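Local coordinates for glycosylation Associate Protein 1 (Streptococcus agalactiae serotype V, PDB 6OYC), which probably serves as a glycosyltransferase-like (GT-B) component of the accessory Sec system, acting in the glycosylation-linked secretion of proteins together with its Gap2 and Gap3 partners, at residues A[37-40]-A[41-45]; A[158-162]-A[163-167]; A[198-202]-A[203-207]; A[365-368]-A[369-373]; A[475-478]-A[479-483]. One frame throughout, in Å; residues are numbered along the deposited sequence.

Contact 1: A[37-40]-A[41-45]; sequences QMKM and FDYAG
Tyr43 and Lys39 meet four residues apart on the last turns of helix 33-43, where the tyrosine ring folds back against the carbonyl that its own amide holds. Its CB sits 3.6 Å from Lys39 O and about as far from Met40 O. At CG the approach to Lys39 O tightens to 3.4 Å, and there the oxygen stands over one face of the ring, displaced toward the rim. CD2 passes 4.0 Å from Met40 CA; further out the ring draws off, and OH ends in a hydrogen bond to Thr305. With CG beside the backbone N (chi1 -68°), the ring runs along the helix surface next to Lys39, whose own NZ bonds the carbonyl of Asp67. The same Lys39 O takes the amide of Tyr43 at 2.8 Å in a nearly straight bond (N-H...O 173°), so it is gripped by an amide and roofed by a ring. Phe41 turns to the other flank: its CD1 lies 3.1 Å from Gln37 O, which approaches the ring edge, and 4.1 Å from Met40 CG. That ring meets Phe2 and Phe4 edge-to-face, facing the helix toward strand 2-5. Beyond Tyr43 the helix closes: Ala44 N bonds Met40 O at 2.9 Å, and Gly45, at positive phi (76°), returns its N to Asp42 O. This is a Schellman motif, ending the helix of a beta-alpha-beta crossover between the adjacent parallel strands 2-5 and 48-52.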
# COMPACT_ATOMS: atom_id res chain seq x y z
N GLN A 37 8.60 -6.62 -7.27
CA GLN A 37 9.91 -7.04 -7.74
C GLN A 37 10.57 -8.01 -6.77
O GLN A 37 11.25 -8.95 -7.20
CB GLN A 37 10.80 -5.82 -7.98
CG GLN A 37 10.37 -5.04 -9.21
CD GLN A 37 10.79 -3.58 -9.19
OE1 GLN A 37 11.72 -3.20 -8.48
NE2 GLN A 37 10.11 -2.77 -10.00
N MET A 38 10.41 -7.80 -5.47
CA MET A 38 11.05 -8.74 -4.56
C MET A 38 10.41 -10.12 -4.63
O MET A 38 11.10 -11.13 -4.47
CB MET A 38 11.01 -8.24 -3.13
CG MET A 38 11.76 -9.17 -2.20
SD MET A 38 12.50 -8.24 -0.87
CE MET A 38 11.41 -6.82 -0.98
N LYS A 39 9.09 -10.17 -4.86
CA LYS A 39 8.41 -11.45 -5.00
C LYS A 39 8.97 -12.23 -6.19
O LYS A 39 9.27 -13.42 -6.07
CB LYS A 39 6.90 -11.24 -5.17
CG LYS A 39 6.15 -10.88 -3.88
CD LYS A 39 5.51 -12.10 -3.21
CE LYS A 39 6.55 -12.94 -2.49
NZ LYS A 39 6.02 -13.83 -1.41
N MET A 40 9.14 -11.57 -7.34
CA MET A 40 9.58 -12.28 -8.53
C MET A 40 11.05 -12.65 -8.46
O MET A 40 11.46 -13.68 -9.01
CB MET A 40 9.28 -11.48 -9.78
CG MET A 40 9.91 -10.13 -9.84
SD MET A 40 10.22 -9.70 -11.57
CE MET A 40 8.69 -8.95 -12.05
N PHE A 41 11.87 -11.83 -7.79
CA PHE A 41 13.23 -12.28 -7.53
C PHE A 41 13.23 -13.49 -6.61
O PHE A 41 14.09 -14.37 -6.75
CB PHE A 41 14.08 -11.14 -6.96
CG PHE A 41 14.64 -10.25 -8.02
CD1 PHE A 41 13.80 -9.49 -8.81
CD2 PHE A 41 16.01 -10.21 -8.27
CE1 PHE A 41 14.31 -8.68 -9.81
CE2 PHE A 41 16.52 -9.41 -9.27
CZ PHE A 41 15.68 -8.64 -10.04
N ASP A 42 12.28 -13.55 -5.67
CA ASP A 42 12.12 -14.71 -4.80
C ASP A 42 11.70 -15.94 -5.60
O ASP A 42 12.34 -17.00 -5.50
CB ASP A 42 11.08 -14.42 -3.71
CG ASP A 42 11.67 -13.66 -2.52
OD1 ASP A 42 12.85 -13.28 -2.60
OD2 ASP A 42 10.95 -13.46 -1.52
N TYR A 43 10.62 -15.82 -6.36
CA TYR A 43 10.20 -16.87 -7.29
C TYR A 43 11.36 -17.32 -8.17
O TYR A 43 11.43 -18.50 -8.55
CB TYR A 43 9.06 -16.38 -8.19
CG TYR A 43 7.74 -16.13 -7.49
CD1 TYR A 43 7.39 -16.84 -6.35
CD2 TYR A 43 6.84 -15.20 -7.99
CE1 TYR A 43 6.18 -16.61 -5.71
CE2 TYR A 43 5.64 -14.96 -7.36
CZ TYR A 43 5.31 -15.67 -6.23
OH TYR A 43 4.11 -15.46 -5.60
N ALA A 44 12.26 -16.39 -8.51
CA ALA A 44 13.38 -16.69 -9.38
C ALA A 44 14.57 -17.24 -8.61
O ALA A 44 15.59 -17.55 -9.23
CB ALA A 44 13.81 -15.44 -10.15
N GLY A 45 14.46 -17.36 -7.29
CA GLY A 45 15.54 -17.93 -6.51
C GLY A 45 16.74 -17.03 -6.27
O GLY A 45 17.78 -17.53 -5.85

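Contact 2: A[158-162]-A[163-167]; sequences LYYDN and GGEAY
Strands 158-161 and 164-167 run antiparallel but strongly twisted, their short axes at 126° to each other, and Asn162 and Gly163 form the corner of a type II turn between them. Asp161 and Gly164 close that turn with two bonds, Asp161 N to Gly164 O (2.9 Å) and Gly164 N to Asp161 O (3.0 Å). Gly163 has positive phi, a backbone shape that suits glycine. Farther along, Tyr159 O receives Ala166 N at 2.9 Å and, weakly, Tyr167 N, while Tyr159 N donates to Tyr167 O at 2.8 Å.

Tyr159 and Tyr167 project from one face of the sheet. Tyr167 holds its CG between backbone N and carbonyl carbon (chi1 54°), which lays its ring over Tyr159: CE1 comes within 3.3 Å of Tyr159 CD1, and Tyr159 CB makes a CH-pi contact with the Tyr167 face. The rings meet obliquely, their planes 33° apart. Arg180 adds a cation-pi contact to Tyr167. On the same face Asp161 OD2 lies 3.7 Å from Ala166 CB and forms a salt bridge with Arg184. The opposite side pairs Tyr160 with Glu165, side by side and pointing the same way: CE2 touches Glu165 CG at 3.7 Å, and one water joins Tyr160 OH to Glu165 OE2. Ala166 and Tyr167 together face Tyr159, a classic beta bulge, set in a tight hairpin of the long antiparallel sheet.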
# COMPACT_ATOMS: atom_id res chain seq x y z
N LEU A 158 6.41 10.52 21.35
CA LEU A 158 6.29 11.82 20.70
C LEU A 158 5.68 12.78 21.72
O LEU A 158 4.53 12.60 22.13
CB LEU A 158 5.44 11.71 19.44
CG LEU A 158 5.67 12.76 18.34
CD1 LEU A 158 5.00 12.41 17.01
CD2 LEU A 158 5.22 14.15 18.83
N TYR A 159 6.44 13.80 22.13
CA TYR A 159 5.97 14.75 23.13
C TYR A 159 5.38 15.98 22.46
O TYR A 159 5.84 16.42 21.41
CB TYR A 159 7.09 15.18 24.07
CG TYR A 159 7.57 14.08 24.97
CD1 TYR A 159 8.56 13.21 24.55
CD2 TYR A 159 7.02 13.90 26.25
CE1 TYR A 159 9.00 12.20 25.36
CE2 TYR A 159 7.47 12.89 27.09
CZ TYR A 159 8.46 12.04 26.63
OH TYR A 159 8.92 11.03 27.42
N TYR A 160 4.37 16.55 23.12
CA TYR A 160 3.67 17.72 22.62
C TYR A 160 3.77 18.85 23.63
O TYR A 160 3.90 18.61 24.84
CB TYR A 160 2.17 17.42 22.36
CG TYR A 160 1.92 16.36 21.32
CD1 TYR A 160 1.94 15.01 21.65
CD2 TYR A 160 1.66 16.71 20.00
CE1 TYR A 160 1.71 14.03 20.68
CE2 TYR A 160 1.44 15.75 19.02
CZ TYR A 160 1.46 14.41 19.37
OH TYR A 160 1.22 13.45 18.41
N ASP A 161 3.69 20.08 23.15
CA ASP A 161 3.41 21.21 24.03
C ASP A 161 2.35 22.07 23.35
O ASP A 161 1.77 21.68 22.34
CB ASP A 161 4.69 21.98 24.40
CG ASP A 161 5.53 22.35 23.19
OD1 ASP A 161 4.99 22.47 22.08
OD2 ASP A 161 6.76 22.52 23.37
N ASN A 162 2.06 23.22 23.95
CA ASN A 162 1.28 24.24 23.25
C ASN A 162 2.14 24.77 22.11
O ASN A 162 3.24 25.27 22.34
CB ASN A 162 0.87 25.36 24.20
CG ASN A 162 0.41 24.85 25.55
OD1 ASN A 162 -0.29 23.84 25.64
ND2 ASN A 162 0.81 25.55 26.61
N GLY A 163 1.65 24.63 20.89
CA GLY A 163 2.51 24.70 19.73
C GLY A 163 2.63 23.39 18.99
O GLY A 163 3.34 23.34 17.97
N GLY A 164 1.96 22.33 19.46
CA GLY A 164 1.88 21.05 18.78
C GLY A 164 3.01 20.08 19.08
O GLY A 164 3.49 19.96 20.23
N GLU A 165 3.44 19.36 18.05
CA GLU A 165 4.59 18.47 18.17
C GLU A 165 5.81 19.23 18.66
O GLU A 165 6.11 20.33 18.18
CB GLU A 165 4.87 17.79 16.83
CG GLU A 165 3.71 16.88 16.39
CD GLU A 165 4.00 16.12 15.11
OE1 GLU A 165 4.74 16.65 14.25
OE2 GLU A 165 3.49 15.00 14.96
N ALA A 166 6.50 18.66 19.64
CA ALA A 166 7.71 19.24 20.17
C ALA A 166 8.94 18.42 19.78
O ALA A 166 9.80 18.92 19.05
CB ALA A 166 7.58 19.37 21.69
N TYR A 167 9.03 17.15 20.19
CA TYR A 167 10.15 16.28 19.83
C TYR A 167 9.77 14.82 20.08
O TYR A 167 8.80 14.51 20.78
CB TYR A 167 11.41 16.64 20.63
CG TYR A 167 11.18 16.63 22.14
CD1 TYR A 167 11.23 15.46 22.87
CD2 TYR A 167 10.88 17.80 22.81
CE1 TYR A 167 11.01 15.45 24.23
CE2 TYR A 167 10.64 17.80 24.17
CZ TYR A 167 10.71 16.63 24.87
OH TYR A 167 10.48 16.65 26.22
O HOH W 1 1.24 14.29 15.89

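Contact 3: A[198-202]-A[203-207]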
# COMPACT_ATOMS: atom_id res chain seq x y z
N ILE A 198 29.83 6.96 20.65
CA ILE A 198 30.74 5.97 20.06
C ILE A 198 30.28 5.48 18.68
O ILE A 198 31.07 5.41 17.73
CB ILE A 198 30.92 4.80 21.06
CG1 ILE A 198 32.08 3.91 20.65
CG2 ILE A 198 29.62 4.03 21.31
CD1 ILE A 198 33.33 4.67 20.61
N HIS A 199 28.99 5.18 18.53
CA HIS A 199 28.50 4.58 17.30
C HIS A 199 28.18 5.60 16.21
O HIS A 199 27.70 5.20 15.14
CB HIS A 199 27.26 3.73 17.59
CG HIS A 199 27.45 2.76 18.71
ND1 HIS A 199 28.32 1.69 18.63
CD2 HIS A 199 26.88 2.69 19.94
CE1 HIS A 199 28.28 1.01 19.76
NE2 HIS A 199 27.42 1.59 20.58
N PHE A 200 28.43 6.88 16.43
CA PHE A 200 28.01 7.92 15.50
C PHE A 200 29.14 8.90 15.21
O PHE A 200 30.00 9.16 16.07
CB PHE A 200 26.81 8.69 16.05
CG PHE A 200 25.61 7.82 16.33
CD1 PHE A 200 25.53 7.08 17.51
CD2 PHE A 200 24.56 7.75 15.43
CE1 PHE A 200 24.42 6.28 17.78
CE2 PHE A 200 23.44 6.95 15.70
CZ PHE A 200 23.37 6.22 16.87
N LEU A 201 29.11 9.47 14.00
CA LEU A 201 30.08 10.49 13.62
C LEU A 201 29.80 11.84 14.26
O LEU A 201 30.71 12.69 14.33
CB LEU A 201 30.10 10.64 12.09
CG LEU A 201 30.75 9.50 11.31
CD1 LEU A 201 30.65 9.76 9.80
CD2 LEU A 201 32.23 9.28 11.74
N LYS A 202 28.57 12.08 14.72
CA LYS A 202 28.22 13.36 15.33
C LYS A 202 27.33 13.12 16.55
O LYS A 202 26.65 12.10 16.65
CB LYS A 202 27.49 14.29 14.35
CG LYS A 202 28.36 14.81 13.23
CD LYS A 202 27.56 15.04 11.97
CE LYS A 202 26.93 16.40 11.95
NZ LYS A 202 27.21 17.04 10.63
N LEU A 203 27.36 14.08 17.47
CA LEU A 203 26.44 14.12 18.60
C LEU A 203 25.15 14.84 18.27
O LEU A 203 24.13 14.62 18.92
CB LEU A 203 27.12 14.82 19.80
CG LEU A 203 26.58 14.49 21.19
CD1 LEU A 203 26.78 13.01 21.52
CD2 LEU A 203 27.24 15.38 22.24
N SER A 204 25.18 15.69 17.24
CA SER A 204 24.06 16.55 16.92
C SER A 204 23.98 16.66 15.41
O SER A 204 24.96 17.06 14.77
CB SER A 204 24.26 17.92 17.58
OG SER A 204 23.72 18.96 16.78
N TYR A 205 22.85 16.28 14.82
CA TYR A 205 22.66 16.33 13.37
C TYR A 205 21.68 17.43 13.01
O TYR A 205 20.79 17.77 13.79
CB TYR A 205 22.17 14.98 12.84
CG TYR A 205 23.18 13.87 13.01
CD1 TYR A 205 23.35 13.23 14.25
CD2 TYR A 205 23.98 13.47 11.95
CE1 TYR A 205 24.31 12.20 14.41
CE2 TYR A 205 24.91 12.46 12.09
CZ TYR A 205 25.08 11.83 13.32
OH TYR A 205 26.02 10.82 13.42
N SER A 206 21.85 18.02 11.82
CA SER A 206 20.96 19.11 11.44
C SER A 206 19.53 18.63 11.18
O SER A 206 18.57 19.39 11.40
CB SER A 206 21.51 19.85 10.23
OG SER A 206 21.69 18.96 9.16
N ASP A 207 19.35 17.39 10.72
CA ASP A 207 18.03 16.80 10.59
C ASP A 207 18.18 15.28 10.55
O ASP A 207 19.30 14.76 10.52
CB ASP A 207 17.28 17.32 9.36
CG ASP A 207 18.08 17.16 8.07
OD1 ASP A 207 18.82 16.15 7.90
OD2 ASP A 207 17.94 18.04 7.20
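Lys202 lays its CB over one face of the Tyr205 ring, and this is the dense half of the contact. That CB lies 3.8 Å from the ring centroid, 21° off the normal, a CH-pi contact, and CD continues past the rim on that side, 3.7 Å from Tyr205 CE2. Beyond the ring, Tyr205 OH accepts the amide of Lys202 at 3.1 Å in a bent bond (N-H...O 141°). Phe200 crosses the tyrosine at about a right angle: its CB is 3.5 Å from Tyr205 OH, and the hydroxyl lies at the edge of the phenyl ring. The Tyr205 side chain, with CG beside its backbone N (chi1 -65°), thus reaches back across the bend to 198-202.

The outer half is looser. Leu203 and Ser204 turn their side chains from the partner segment, and Leu201 lies exposed. The lysine chain bends past Ser204 O, 3.5 Å from its CE, before NZ forms a salt bridge with Glu210. The bend leads into edge strand 204-205 of the antiparallel sheet, where Leu203 and Tyr205 make backbone bonds to Ile192 and Val190 of strand 190-192.

Tyr205 OH is also hydrogen-bonded to Glu214, whose other oxygen accepts Leu201 N. With an amide already donating to it, the hydroxyl probably gives its own proton to that carboxylate; Glu214 holds the hydroxyl and Glu210 the lysine, both from helix 208-223.

Contact 4: A[365-368]-A[369-373]; sequences LTYD and YLKEA
Tyr367 and Lys371, one helical turn apart, cross obliquely on the surface of helix 360-375, the hydroxyl coming to 4.2 Å from Lys371 CD. Tyr367 sets CG opposite its backbone N (chi1 174°), which swings the ring forward along the helix toward the lysine chain. Lys371 CB lies 3.5 Å from Tyr367 O, the carbonyl that its own amide holds at 2.9 Å. Of the lysine chain, CD is the atom that comes near the hydroxyl. Tyr367 also turns its ring to meet Phe408 edge-to-face, reaching strand 406-409. In the chain the helix lies between strands 349-354 and 406-409, neighbours in a parallel sheet, and so belongs to a beta-alpha-beta crossover of a Rossmann-like half of the GT-B fold.

The Tyr369 ring lies on another side of the helix, stacked on His329, with its CB 3.5 Å from Leu365 O. Leu370 packs down over the turn before it: CB and CG both stand 3.5 Å from Thr366 O, while its amide bonds that same oxygen at 3.0 Å. Its CG lies beside the backbone N (chi1 -84°), holding the branch close to that carbonyl. Glu372 N reaches Asp368 O at 3.1 Å, whereas the Asp368 carboxylate turns back along the helix to accept a hydrogen bond from Gln364.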
# COMPACT_ATOMS: atom_id res chain seq x y z
N LEU A 365 -23.03 9.39 2.36
CA LEU A 365 -23.85 10.06 1.35
C LEU A 365 -23.98 9.22 0.09
O LEU A 365 -25.07 9.10 -0.48
CB LEU A 365 -23.25 11.43 1.03
CG LEU A 365 -23.49 12.48 2.11
CD1 LEU A 365 -23.14 13.83 1.57
CD2 LEU A 365 -24.94 12.46 2.59
N THR A 366 -22.86 8.65 -0.38
CA THR A 366 -22.90 7.75 -1.54
C THR A 366 -23.82 6.55 -1.29
O THR A 366 -24.58 6.15 -2.19
CB THR A 366 -21.49 7.26 -1.84
OG1 THR A 366 -20.68 8.39 -2.19
CG2 THR A 366 -21.48 6.24 -2.97
N TYR A 367 -23.74 5.96 -0.09
CA TYR A 367 -24.62 4.85 0.26
C TYR A 367 -26.07 5.32 0.36
O TYR A 367 -26.98 4.65 -0.14
CB TYR A 367 -24.17 4.21 1.58
CG TYR A 367 -25.14 3.16 2.04
CD1 TYR A 367 -25.12 1.88 1.49
CD2 TYR A 367 -26.10 3.44 3.00
CE1 TYR A 367 -26.02 0.91 1.89
CE2 TYR A 367 -27.00 2.48 3.41
CZ TYR A 367 -26.97 1.22 2.85
OH TYR A 367 -27.87 0.27 3.27
N ASP A 368 -26.30 6.47 1.01
CA ASP A 368 -27.64 7.03 1.12
C ASP A 368 -28.23 7.28 -0.25
O ASP A 368 -29.41 6.98 -0.50
CB ASP A 368 -27.62 8.35 1.91
CG ASP A 368 -27.45 8.14 3.39
OD1 ASP A 368 -27.70 7.02 3.87
OD2 ASP A 368 -27.09 9.11 4.09
N TYR A 369 -27.44 7.83 -1.17
CA TYR A 369 -27.97 8.06 -2.51
C TYR A 369 -28.27 6.74 -3.21
O TYR A 369 -29.33 6.60 -3.84
CB TYR A 369 -27.01 8.91 -3.34
CG TYR A 369 -27.58 9.18 -4.71
CD1 TYR A 369 -28.45 10.25 -4.93
CD2 TYR A 369 -27.28 8.35 -5.77
CE1 TYR A 369 -28.98 10.47 -6.20
CE2 TYR A 369 -27.80 8.55 -7.01
CZ TYR A 369 -28.65 9.61 -7.23
OH TYR A 369 -29.15 9.78 -8.50
N LEU A 370 -27.37 5.76 -3.12
CA LEU A 370 -27.62 4.48 -3.77
C LEU A 370 -28.88 3.82 -3.23
O LEU A 370 -29.67 3.25 -3.99
CB LEU A 370 -26.42 3.55 -3.59
CG LEU A 370 -25.28 3.70 -4.57
CD1 LEU A 370 -24.22 2.67 -4.25
CD2 LEU A 370 -25.79 3.54 -5.98
N LYS A 371 -29.09 3.89 -1.91
CA LYS A 371 -30.31 3.32 -1.34
C LYS A 371 -31.56 3.99 -1.91
O LYS A 371 -32.52 3.30 -2.28
CB LYS A 371 -30.28 3.43 0.19
CG LYS A 371 -31.13 2.38 0.91
CD LYS A 371 -31.20 2.61 2.43
CE LYS A 371 -32.38 1.85 3.07
NZ LYS A 371 -33.13 2.63 4.11
N GLU A 372 -31.56 5.32 -2.01
CA GLU A 372 -32.75 6.01 -2.51
C GLU A 372 -32.97 5.73 -3.99
O GLU A 372 -34.10 5.53 -4.43
CB GLU A 372 -32.64 7.52 -2.28
CG GLU A 372 -33.18 7.99 -0.94
CD GLU A 372 -34.61 7.56 -0.70
OE1 GLU A 372 -35.37 7.40 -1.69
OE2 GLU A 372 -34.98 7.38 0.48
N ALA A 373 -31.89 5.72 -4.78
CA ALA A 373 -32.04 5.53 -6.21
C ALA A 373 -32.45 4.11 -6.57
O ALA A 373 -32.98 3.89 -7.67
CB ALA A 373 -30.75 5.89 -6.93

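Contact 5: A[475-478]-A[479-483]; sequences KAIP and YYCEQ
A proline kink marks helix 473-481, where Pro478, having no N-H, interrupts the bonding to the turn before. Around it the helix closes unevenly. Tyr479 N reaches Lys475 O at 3.2 Å, but Tyr480 N makes a weak bond to Ala476 O and turns also to Ile477 O, at 3.3 Å and far out of that carbonyl plane. Ile477 O therefore carries two donors, the second being Cys481 N at 2.9 Å. Pro478 O holds Glu482 N at 2.9 Å and, weakly, Gln483 N, as the last turn opens.

Ile477 and Cys481 touch one turn apart, CG2 3.9 Å from SG. The methyl branch lies opposite the backbone N while CG1 is beside it (chi1 -66°), which sends CG2 along the helix toward the sulfur. Pro478 CB faces Glu482 instead, 3.9 Å from OE1, and the carboxylate extends on until OE2 bonds Asn346. Tyr479 CB presses to 3.3 Å from Ala476 O.

Tyr480 bonds the carbonyl of Gly464 and rests on Tyr465 of strand 464-466, while Ile477 and Cys481 both touch Leu426 of strand 426-428. Ile477 also meets Leu339 and Val342 of helix 329-344. Past the kink, Gln483 takes the N-cap position of helix 484-502, so the segment packs against both the sheet and helix 329-344, and leads into the next helix.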
# COMPACT_ATOMS: atom_id res chain seq x y z
N LYS A 475 -24.81 -4.78 -22.89
CA LYS A 475 -24.13 -5.71 -23.78
C LYS A 475 -22.90 -6.33 -23.12
O LYS A 475 -22.69 -7.54 -23.21
CB LYS A 475 -23.71 -4.99 -25.06
CG LYS A 475 -23.04 -5.85 -26.12
CD LYS A 475 -22.76 -5.04 -27.39
CE LYS A 475 -22.05 -5.87 -28.47
NZ LYS A 475 -21.96 -5.17 -29.80
N ALA A 476 -22.13 -5.51 -22.40
CA ALA A 476 -20.85 -5.96 -21.85
C ALA A 476 -21.04 -6.97 -20.72
O ALA A 476 -20.26 -7.91 -20.59
CB ALA A 476 -20.05 -4.75 -21.38
N ILE A 477 -22.06 -6.79 -19.88
CA ILE A 477 -22.24 -7.68 -18.74
C ILE A 477 -22.62 -9.08 -19.23
O ILE A 477 -22.00 -10.06 -18.79
CB ILE A 477 -23.26 -7.12 -17.73
CG1 ILE A 477 -22.72 -5.84 -17.08
CG2 ILE A 477 -23.57 -8.14 -16.67
CD1 ILE A 477 -23.67 -5.19 -16.09
N PRO A 478 -23.59 -9.24 -20.14
CA PRO A 478 -23.85 -10.60 -20.67
C PRO A 478 -22.67 -11.20 -21.40
O PRO A 478 -22.45 -12.41 -21.30
CB PRO A 478 -25.04 -10.38 -21.62
CG PRO A 478 -25.73 -9.19 -21.06
CD PRO A 478 -24.62 -8.29 -20.59
N TYR A 479 -21.89 -10.38 -22.10
CA TYR A 479 -20.72 -10.86 -22.84
C TYR A 479 -19.78 -11.69 -21.97
O TYR A 479 -19.15 -12.63 -22.45
CB TYR A 479 -19.97 -9.66 -23.41
CG TYR A 479 -18.75 -10.01 -24.23
CD1 TYR A 479 -18.87 -10.35 -25.57
CD2 TYR A 479 -17.47 -9.97 -23.67
CE1 TYR A 479 -17.76 -10.65 -26.34
CE2 TYR A 479 -16.34 -10.27 -24.45
CZ TYR A 479 -16.50 -10.61 -25.78
OH TYR A 479 -15.42 -10.92 -26.58
N TYR A 480 -19.63 -11.32 -20.69
CA TYR A 480 -18.73 -12.07 -19.82
C TYR A 480 -19.47 -12.95 -18.82
O TYR A 480 -18.91 -13.96 -18.38
CB TYR A 480 -17.78 -11.12 -19.06
CG TYR A 480 -16.56 -10.77 -19.88
CD1 TYR A 480 -15.71 -11.77 -20.32
CD2 TYR A 480 -16.28 -9.46 -20.25
CE1 TYR A 480 -14.60 -11.47 -21.09
CE2 TYR A 480 -15.17 -9.16 -21.02
CZ TYR A 480 -14.34 -10.17 -21.44
OH TYR A 480 -13.22 -9.91 -22.22
N CYS A 481 -20.72 -12.63 -18.51
CA CYS A 481 -21.44 -13.37 -17.49
C CYS A 481 -22.17 -14.59 -18.04
O CYS A 481 -22.24 -15.62 -17.36
CB CYS A 481 -22.45 -12.46 -16.80
SG CYS A 481 -21.65 -11.39 -15.57
N GLU A 482 -22.69 -14.51 -19.26
CA GLU A 482 -23.51 -15.57 -19.81
C GLU A 482 -22.83 -16.35 -20.92
O GLU A 482 -23.09 -17.55 -21.05
CB GLU A 482 -24.84 -14.97 -20.29
CG GLU A 482 -25.39 -14.01 -19.22
CD GLU A 482 -26.70 -13.35 -19.59
OE1 GLU A 482 -27.15 -13.53 -20.74
OE2 GLU A 482 -27.29 -12.66 -18.72
N GLN A 483 -21.93 -15.73 -21.68
CA GLN A 483 -21.12 -16.46 -22.66
C GLN A 483 -19.84 -16.91 -21.95
O GLN A 483 -18.92 -16.11 -21.74
CB GLN A 483 -20.83 -15.60 -23.88
CG GLN A 483 -22.05 -14.86 -24.45
CD GLN A 483 -21.73 -14.06 -25.73
OE1 GLN A 483 -20.83 -14.41 -26.51
NE2 GLN A 483 -22.46 -12.96 -25.93

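Overall arrangement
From the N terminus the five contacts follow in series; none nests in or crosses another, and each is local, within a helix, a turn or a bend. Contact 1 ends the helix between strands 2-5 and 48-52 of the first parallel sheet. Contacts 2 and 3, with centres 23 Å apart, lie on the antiparallel sheet: a hairpin turn, then the bend into outermost strand 204-205, which leads to helix 208-223. The chain returns to the first parallel sheet before forming the second, where contact 4 lies in a crossover helix and contact 5 follows strand 464-466, their centres 26 Å apart. Helices 484-502 and 505-512 then run back to pack on contact 1, joining the two Rossmann-like halves.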